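Local coordinates for protein beta-xylanase (Roseburia intestinalis L1-82, PDB 6SGF) that binds xylan with low affinity through this family 86 carbohydrate-binding module, one domain of a larger enzyme that probably hydrolyses internal beta-1,4-xylosidic linkages, at residues S69-V72 / D77-T80; A62-P67 / T92-N97; L14-G19 / G28-S33. All blocks are in the same frame, centred on the assembly; numbering follows the deposited sequence.

Contact 1: S69-V72 / D77-T80; sequences SLKV and DDAT. With XYP (beta-D-xylopyranose), chain H.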
loop_
_atom_site.group_PDB
_atom_site.type_symbol
_atom_site.label_atom_id
_atom_site.label_comp_id
_atom_site.label_asym_id
_atom_site.label_seq_id
_atom_site.Cartn_x
_atom_site.Cartn_y
_atom_site.Cartn_z
ATOM N N SER B 69 16.973 6.291 7.614
ATOM C CA SER B 69 17.115 5.300 8.660
ATOM C C SER B 69 15.738 4.774 9.035
ATOM O O SER B 69 14.761 5.530 9.079
ATOM C CB SER B 69 17.822 5.929 9.865
ATOM O OG SER B 69 19.138 6.281 9.439
ATOM N N LEU B 70 15.654 3.468 9.247
ATOM C CA LEU B 70 14.403 2.788 9.498
ATOM C C LEU B 70 14.467 2.121 10.867
ATOM O O LEU B 70 15.503 1.554 11.248
ATOM C CB LEU B 70 14.115 1.772 8.407
ATOM C CG LEU B 70 14.093 2.360 6.995
ATOM C CD1 LEU B 70 14.034 1.210 5.972
ATOM C CD2 LEU B 70 12.989 3.322 6.760
ATOM N N LYS B 71 13.358 2.165 11.590
ATOM C CA LYS B 71 13.292 1.666 12.956
ATOM C C LYS B 71 12.067 0.788 13.175
ATOM O O LYS B 71 10.972 1.120 12.728
ATOM C CB LYS B 71 13.219 2.820 13.968
ATOM C CG LYS B 71 14.415 3.735 13.958
ATOM C CD LYS B 71 14.227 4.848 15.016
ATOM C CE LYS B 71 15.414 5.794 15.113
ATOM N NZ LYS B 71 15.221 6.632 16.353
ATOM N N VAL B 72 12.261 -0.300 13.910
ATOM C CA VAL B 72 11.194 -1.162 14.394
ATOM C C VAL B 72 11.240 -1.092 15.916
ATOM O O VAL B 72 12.188 -1.574 16.540
ATOM C CB VAL B 72 11.335 -2.595 13.892
ATOM C CG1 VAL B 72 10.161 -3.431 14.376
ATOM C CG2 VAL B 72 11.417 -2.598 12.396
ATOM N N ASP B 77 11.661 3.486 24.668
ATOM C CA ASP B 77 11.653 4.892 24.297
ATOM C C ASP B 77 12.251 5.120 22.913
ATOM O O ASP B 77 11.979 6.154 22.289
ATOM C CB ASP B 77 12.451 5.700 25.320
ATOM C CG ASP B 77 11.737 5.821 26.654
ATOM O OD1 ASP B 77 10.492 5.825 26.655
ATOM O OD2 ASP B 77 12.435 5.907 27.693
ATOM N N ASP B 78 13.162 4.247 22.493
ATOM C CA ASP B 78 13.707 4.246 21.145
ATOM C C ASP B 78 13.798 2.815 20.645
ATOM O O ASP B 78 13.678 1.862 21.406
ATOM C CB ASP B 78 15.080 4.910 21.086
ATOM C CG ASP B 78 15.321 5.630 19.771
ATOM O OD1 ASP B 78 14.703 5.254 18.731
ATOM O OD2 ASP B 78 16.140 6.585 19.784
ATOM N N ALA B 79 14.022 2.672 19.346
ATOM C CA ALA B 79 14.264 1.356 18.777
ATOM C C ALA B 79 15.652 0.899 19.179
ATOM O O ALA B 79 16.568 1.710 19.321
ATOM C CB ALA B 79 14.147 1.408 17.250
ATOM N N THR B 80 15.814 -0.402 19.379
ATOM C CA THR B 80 17.157 -0.911 19.660
ATOM C C THR B 80 18.039 -0.848 18.405
ATOM O O THR B 80 17.567 -0.779 17.263
ATOM C CB THR B 80 17.129 -2.348 20.185
ATOM O OG1 THR B 80 16.731 -3.244 19.133
ATOM C CG2 THR B 80 16.183 -2.498 21.347
HETATM C C1 XYP H . 17.774 10.511 18.578
HETATM C C2 XYP H . 17.301 9.336 17.719
HETATM C C3 XYP H . 18.379 8.312 17.637
HETATM C C4 XYP H . 19.720 8.909 17.280
HETATM C C5 XYP H . 20.124 10.085 18.181
HETATM O O2 XYP H . 16.067 8.855 18.256
HETATM O O3 XYP H . 17.993 7.346 16.617
HETATM O O4 XYP H . 20.681 7.848 17.391
HETATM O O5 XYP H . 19.056 11.079 18.067
HETATM O O HOH W 1 13.484 -2.101 18.828
#
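Lys71, on strand 68-73, and Ala79, in the loop that leads on to strand 84-88, bring their CA atoms to 5.9 Å. The two segments form part of the xylan-binding site of this CBM86 beta-sandwich, where Lys71 and Asp78 grip a xylose unit together. A water bridges the backbones at the far end, donating to Val72 O and accepting from Thr80 N. Beside it the methyl of Ala79 wedges against the strand, its CB 3.6 Å from Val72 O and 3.7 Å from Lys71 CB, and so underlies the root of the lysine chain. From there Lys71 runs fully extended, with CG anti to its carbonyl carbon (chi1 -62°), which carries the ammonium group out past Ala79 to the carboxylate of Asp78 and the sugar. The salt bridge joins Lys71 NZ to Asp78 OD1 at 2.8 Å, on the syn lone pair of that oxygen. The anti side of the same OD1 takes the N-H of Ala79, 21° out of the carboxylate plane and bent at 139°; two donors thus fix the rotation of the carboxylate and leave OD2 turned to the ligand. With an ammonium group so close, Asp78 is probably ionised. Lys71 NZ also donates to O3 of the xylose at 2.9 Å and, more weakly, to its O2, and Gln40 completes the polar cluster, its OE1 accepting from Lys71 NZ and its NE2 bonding the same sugar. Lysine and aspartate therefore meet at one hydroxyl, O2, while the lysine also holds O3: O2 of the xylose receives the weak bond from Lys71 NZ and donates a hydrogen bond to Asp78 OD2, 2.7 Å away.

Contact 2: A62-P67 / T92-N97; sequences ADQKVP and TEYTIN. With CD (cadmium ion), chain N.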
loop_
_atom_site.group_PDB
_atom_site.type_symbol
_atom_site.label_atom_id
_atom_site.label_comp_id
_atom_site.label_asym_id
_atom_site.label_seq_id
_atom_site.Cartn_x
_atom_site.Cartn_y
_atom_site.Cartn_z
ATOM N N ALA B 62 8.673 6.179 -1.607
ATOM C CA ALA B 62 8.610 6.792 -2.930
ATOM C C ALA B 62 9.178 8.202 -2.828
ATOM O O ALA B 62 9.187 8.803 -1.762
ATOM C CB ALA B 62 7.170 6.790 -3.472
ATOM N N ASP B 63 9.670 8.710 -3.954
ATOM C CA ASP B 63 10.207 10.071 -4.046
ATOM C C ASP B 63 11.267 10.340 -2.976
ATOM O O ASP B 63 11.322 11.415 -2.371
ATOM C CB ASP B 63 9.090 11.099 -3.983
ATOM C CG ASP B 63 8.384 11.240 -5.308
ATOM O OD1 ASP B 63 9.069 11.123 -6.345
ATOM O OD2 ASP B 63 7.172 11.448 -5.274
ATOM N N GLN B 64 12.132 9.356 -2.759
ATOM C CA GLN B 64 13.177 9.471 -1.748
ATOM C C GLN B 64 14.273 10.407 -2.245
ATOM O O GLN B 64 14.906 10.147 -3.272
ATOM C CB GLN B 64 13.764 8.097 -1.424
ATOM C CG GLN B 64 14.797 8.127 -0.279
ATOM C CD GLN B 64 15.397 6.755 0.027
ATOM O OE1 GLN B 64 14.998 5.746 -0.519
ATOM N NE2 GLN B 64 16.376 6.740 0.886
ATOM N N LYS B 65 14.505 11.488 -1.503
ATOM C CA LYS B 65 15.484 12.495 -1.876
ATOM C C LYS B 65 16.582 12.651 -0.842
ATOM O O LYS B 65 17.321 13.639 -0.898
ATOM C CB LYS B 65 14.825 13.850 -2.115
ATOM C CG LYS B 65 13.699 13.813 -3.113
ATOM C CD LYS B 65 14.123 13.811 -4.525
ATOM C CE LYS B 65 12.881 14.009 -5.424
ATOM N NZ LYS B 65 12.174 12.711 -5.692
ATOM N N VAL B 66 16.694 11.719 0.103
ATOM C CA VAL B 66 17.719 11.755 1.150
ATOM C C VAL B 66 17.912 10.329 1.657
ATOM O O VAL B 66 16.933 9.559 1.680
ATOM C CB VAL B 66 17.309 12.726 2.272
ATOM C CG1 VAL B 66 15.971 12.269 2.895
ATOM C CG2 VAL B 66 18.407 12.834 3.339
ATOM N N PRO B 67 19.122 9.907 2.058
ATOM C CA PRO B 67 19.244 8.586 2.704
ATOM C C PRO B 67 18.421 8.535 3.984
ATOM O O PRO B 67 18.296 9.536 4.692
ATOM C CB PRO B 67 20.744 8.455 2.993
ATOM C CG PRO B 67 21.410 9.441 2.026
ATOM C CD PRO B 67 20.438 10.562 1.898
ATOM N N THR B 92 13.334 1.260 -3.507
ATOM C CA THR B 92 12.003 1.698 -3.068
ATOM C C THR B 92 11.421 0.780 -2.010
ATOM O O THR B 92 10.353 1.090 -1.460
ATOM C CB THR B 92 10.994 1.790 -4.223
ATOM O OG1 THR B 92 10.978 0.559 -4.934
ATOM C CG2 THR B 92 11.308 2.976 -5.182
ATOM N N GLU B 93 12.089 -0.338 -1.717
ATOM C CA GLU B 93 11.702 -1.240 -0.633
ATOM C C GLU B 93 12.950 -1.635 0.132
ATOM O O GLU B 93 13.934 -2.086 -0.469
ATOM C CB GLU B 93 10.981 -2.480 -1.192
ATOM C CG GLU B 93 9.696 -2.090 -1.874
ATOM C CD GLU B 93 8.698 -3.214 -2.028
ATOM O OE1 GLU B 93 9.095 -4.390 -1.936
ATOM O OE2 GLU B 93 7.500 -2.900 -2.241
ATOM N N TYR B 94 12.896 -1.488 1.451
ATOM C CA TYR B 94 14.003 -1.837 2.325
ATOM C C TYR B 94 13.511 -2.803 3.389
ATOM O O TYR B 94 12.443 -2.602 3.955
ATOM C CB TYR B 94 14.576 -0.609 3.030
ATOM C CG TYR B 94 15.070 0.497 2.114
ATOM C CD1 TYR B 94 16.341 0.441 1.581
ATOM C CD2 TYR B 94 14.277 1.612 1.807
ATOM C CE1 TYR B 94 16.815 1.434 0.761
ATOM C CE2 TYR B 94 14.747 2.597 0.972
ATOM C CZ TYR B 94 16.030 2.500 0.462
ATOM O OH TYR B 94 16.567 3.464 -0.345
ATOM N N THR B 95 14.336 -3.795 3.736
ATOM C CA THR B 95 13.922 -4.827 4.676
ATOM C C THR B 95 14.790 -4.790 5.923
ATOM O O THR B 95 16.017 -4.683 5.830
ATOM C CB THR B 95 13.993 -6.210 4.027
ATOM O OG1 THR B 95 12.993 -6.300 3.005
ATOM C CG2 THR B 95 13.743 -7.289 5.038
ATOM N N ILE B 96 14.141 -4.830 7.089
ATOM C CA ILE B 96 14.818 -5.021 8.366
ATOM C C ILE B 96 14.385 -6.383 8.896
ATOM O O ILE B 96 13.189 -6.688 8.921
ATOM C CB ILE B 96 14.461 -3.922 9.378
ATOM C CG1 ILE B 96 15.049 -2.578 8.957
ATOM C CG2 ILE B 96 14.986 -4.291 10.769
ATOM C CD1 ILE B 96 14.524 -1.446 9.821
ATOM N N ASN B 97 15.340 -7.183 9.363
ATOM C CA ASN B 97 14.976 -8.437 10.007
ATOM C C ASN B 97 15.108 -8.244 11.518
ATOM O O ASN B 97 16.226 -8.307 12.045
ATOM C CB ASN B 97 15.879 -9.562 9.513
ATOM C CG ASN B 97 15.811 -9.730 7.992
ATOM O OD1 ASN B 97 16.694 -9.298 7.246
ATOM N ND2 ASN B 97 14.729 -10.319 7.534
HETATM CD CD CD N . 8.479 11.035 -8.635
HETATM O O HOH W 2 9.030 9.451 -8.643
#
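Gln64, in the loop between strands 54-62 and 68-73, and Tyr94, on strand 93-96, meet through their side chains alone, for their CA atoms lie 12.1 Å apart. Each points its CB at the other segment, and the two chains reach across from opposite directions. Gln64 is stretched out, CG anti to the backbone N (chi1 -175°), and this length brings its amide to the phenol. Tyr94 OH donates to Gln64 OE1 at 2.8 Å. The bond lies in the carbonyl plane, on a lone pair, and the oxygen sits at the edge of the ring, near its plane, while amide and ring stand 73° apart. The other end of the amide is held as well: Gln64 NE2 donates to Val66 O at 3.0 Å in a nearly straight bond (161°), tying the side chain back to its own loop, and to Leu88 O. Behind the hydroxyl, the Tyr94 ring is buried in the sandwich interior against Ile68, Leu70 and Leu88. One residue before Gln64, Asp63 turns away from this contact; its OD1 binds a cadmium ion at 2.4 Å, a site shared with Asp27 of the second subunit. The chemistry is consistent with one orientation of the amide: Tyr94 OH donates to Gln64 OE1 and accepts from Gln91 N, while Gln64 NE2 has two carbonyl oxygens as partners; turned over, the amide would probably set OE1 against those two oxygens and leave the Tyr94 hydroxyl proton facing an N-H.

Contact 3: L14-G19 / G28-S33; sequences LKVAWG and GQWKLS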
loop_
_atom_site.group_PDB
_atom_site.type_symbol
_atom_site.label_atom_id
_atom_site.label_comp_id
_atom_site.label_asym_id
_atom_site.label_seq_id
_atom_site.Cartn_x
_atom_site.Cartn_y
_atom_site.Cartn_z
ATOM N N LEU B 14 -1.583 4.014 9.274
ATOM C CA LEU B 14 -0.544 4.248 10.260
ATOM C C LEU B 14 -0.781 5.638 10.843
ATOM O O LEU B 14 -0.722 6.634 10.123
ATOM C CB LEU B 14 0.836 4.124 9.609
ATOM C CG LEU B 14 1.181 2.730 9.079
ATOM C CD1 LEU B 14 2.475 2.782 8.301
ATOM C CD2 LEU B 14 1.286 1.767 10.263
ATOM N N LYS B 15 -0.957 5.716 12.146
ATOM C CA LYS B 15 -1.179 7.007 12.827
ATOM C C LYS B 15 0.122 7.515 13.422
ATOM O O LYS B 15 0.848 6.734 13.937
ATOM C CB LYS B 15 -2.197 6.862 13.939
ATOM C CG LYS B 15 -3.598 7.224 13.515
ATOM C CD LYS B 15 -4.377 6.058 13.032
ATOM C CE LYS B 15 -5.703 6.468 12.429
ATOM N NZ LYS B 15 -5.761 6.126 10.995
ATOM N N VAL B 16 0.376 8.806 13.327
ATOM C CA VAL B 16 1.624 9.363 13.836
ATOM C C VAL B 16 1.556 9.404 15.367
ATOM O O VAL B 16 0.646 9.988 15.954
ATOM C CB VAL B 16 1.908 10.766 13.276
ATOM C CG1 VAL B 16 3.169 11.368 13.973
ATOM C CG2 VAL B 16 2.140 10.735 11.768
ATOM N N ALA B 17 2.537 8.777 16.008
ATOM C CA ALA B 17 2.638 8.830 17.466
ATOM C C ALA B 17 3.458 10.039 17.935
ATOM O O ALA B 17 3.148 10.669 18.957
ATOM C CB ALA B 17 3.272 7.545 18.011
ATOM N N TRP B 18 4.508 10.368 17.197
ATOM C CA TRP B 18 5.454 11.410 17.569
ATOM C C TRP B 18 6.220 11.765 16.313
ATOM O O TRP B 18 6.484 10.899 15.470
ATOM C CB TRP B 18 6.410 10.937 18.658
ATOM C CG TRP B 18 7.299 11.974 19.284
ATOM C CD1 TRP B 18 7.038 12.688 20.431
ATOM C CD2 TRP B 18 8.610 12.391 18.845
ATOM N NE1 TRP B 18 8.102 13.511 20.735
ATOM C CE2 TRP B 18 9.081 13.349 19.782
ATOM C CE3 TRP B 18 9.417 12.057 17.769
ATOM C CZ2 TRP B 18 10.316 13.984 19.651
ATOM C CZ3 TRP B 18 10.653 12.672 17.643
ATOM C CH2 TRP B 18 11.093 13.636 18.591
ATOM N N GLY B 19 6.534 13.027 16.161
ATOM C CA GLY B 19 7.391 13.394 15.063
ATOM C C GLY B 19 7.898 14.812 15.100
ATOM O O GLY B 19 7.102 15.754 15.193
ATOM N N GLY B 28 -2.593 9.408 -0.416
ATOM C CA GLY B 28 -2.435 8.087 0.137
ATOM C C GLY B 28 -1.051 7.759 0.676
ATOM O O GLY B 28 -0.812 6.616 1.049
ATOM N N GLN B 29 -0.147 8.730 0.753
ATOM C CA GLN B 29 1.201 8.512 1.267
ATOM C C GLN B 29 1.518 9.483 2.399
ATOM O O GLN B 29 1.008 10.599 2.450
ATOM C CB GLN B 29 2.233 8.694 0.147
ATOM C CG GLN B 29 1.983 7.720 -0.993
ATOM C CD GLN B 29 2.981 7.864 -2.130
ATOM O OE1 GLN B 29 3.737 8.844 -2.191
ATOM N NE2 GLN B 29 2.953 6.910 -3.056
ATOM N N TRP B 30 2.366 9.047 3.320
ATOM C CA TRP B 30 2.876 9.954 4.338
ATOM C C TRP B 30 4.054 10.702 3.715
ATOM O O TRP B 30 5.099 10.099 3.457
ATOM C CB TRP B 30 3.299 9.184 5.589
ATOM C CG TRP B 30 2.203 8.935 6.582
ATOM C CD1 TRP B 30 1.662 7.729 6.926
ATOM C CD2 TRP B 30 1.502 9.922 7.346
ATOM N NE1 TRP B 30 0.680 7.899 7.876
ATOM C CE2 TRP B 30 0.555 9.239 8.141
ATOM C CE3 TRP B 30 1.580 11.323 7.431
ATOM C CZ2 TRP B 30 -0.310 9.907 9.016
ATOM C CZ3 TRP B 30 0.716 11.986 8.305
ATOM C CH2 TRP B 30 -0.202 11.273 9.094
ATOM N N LYS B 31 3.883 12.011 3.467
ATOM C CA LYS B 31 4.896 12.847 2.835
ATOM C C LYS B 31 5.689 13.552 3.933
ATOM O O LYS B 31 5.115 14.246 4.775
ATOM C CB LYS B 31 4.268 13.850 1.860
ATOM C CG LYS B 31 3.460 13.159 0.733
ATOM C CD LYS B 31 3.386 13.912 -0.562
ATOM C CE LYS B 31 2.645 13.074 -1.610
ATOM N NZ LYS B 31 3.528 12.164 -2.331
ATOM N N LEU B 32 6.997 13.322 3.961
ATOM C CA LEU B 32 7.821 13.780 5.060
ATOM C C LEU B 32 8.857 14.782 4.574
ATOM O O LEU B 32 9.380 14.673 3.450
ATOM C CB LEU B 32 8.540 12.607 5.744
ATOM C CG LEU B 32 7.711 11.360 6.033
ATOM C CD1 LEU B 32 8.648 10.275 6.580
ATOM C CD2 LEU B 32 6.558 11.629 6.963
ATOM N N SER B 33 9.152 15.751 5.447
ATOM C CA SER B 33 10.204 16.725 5.214
ATOM C C SER B 33 11.039 16.872 6.483
ATOM O O SER B 33 10.494 17.048 7.574
ATOM C CB SER B 33 9.626 18.086 4.800
ATOM O OG SER B 33 10.647 18.823 4.180
#
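One hydrogen bond joins Leu14 to Trp30: the indole NE1 donates to Leu14 O at 2.9 Å. The bond is bent, with an N-H...O angle of 141°, and the oxygen lies at the ring edge, a little out of the indole plane. It reaches the backbone just where the chain enters strand 15-19, and gives the indole N-H a backbone acceptor. Apolar contact does the rest. Val16 lays its CG2 methyl over one face of the six-membered ring, 3.9 Å from the ring centroid and 21° off the normal, a CH-pi contact displaced toward the rim; Val16 CG2 comes closest to Trp30 CH2, at 3.6 Å. The first torsion of the valine makes this possible, since CG1 is anti to the backbone N (chi1 174°) and CG2 is left to settle on the indole. Leu14 CB adds a looser touch, 4.2 Å from Trp30 NE1. A leucine in place of Trp30 would probably leave Leu14 O without its N-H donor and open a gap under the Val16 methyl. Around the pair, the indole also meets the ring of Trp43 at a slant and packs on Leu25. Strand 15-19 pairs with 40-50, interrupted by a classic beta bulge where Ala17 and Trp18 both face Lys42, whereas strand 29-34 lies between 22-26 and 119-130. The arrangement is an inter-sheet contact at the edge of a beta-sandwich, with the indole of one sheet reaching edge strand 15-19 of the other.

In the fold
From the N terminus, contact 3 closes first, shutting a short loop that holds strand 22-26 and linking the edge strand 15-19 of one sheet to strand 29-34 of the other. Contact 2 opens after strand 54-62 and does not close until strand 93-96; within this span lies the whole of contact 1, which folds the loop after strand 68-73 back on that strand and carries part of the glycan site. Contacts 1 and 2 meet in the sandwich interior, where Leu70 CD1 packs 3.5 Å from Tyr94 CB. Contacts 2 and 3 brush at Ala62 and Gln29, near the second subunit. Contacts 1 and 3 do not touch, though both involve the five-stranded sheet.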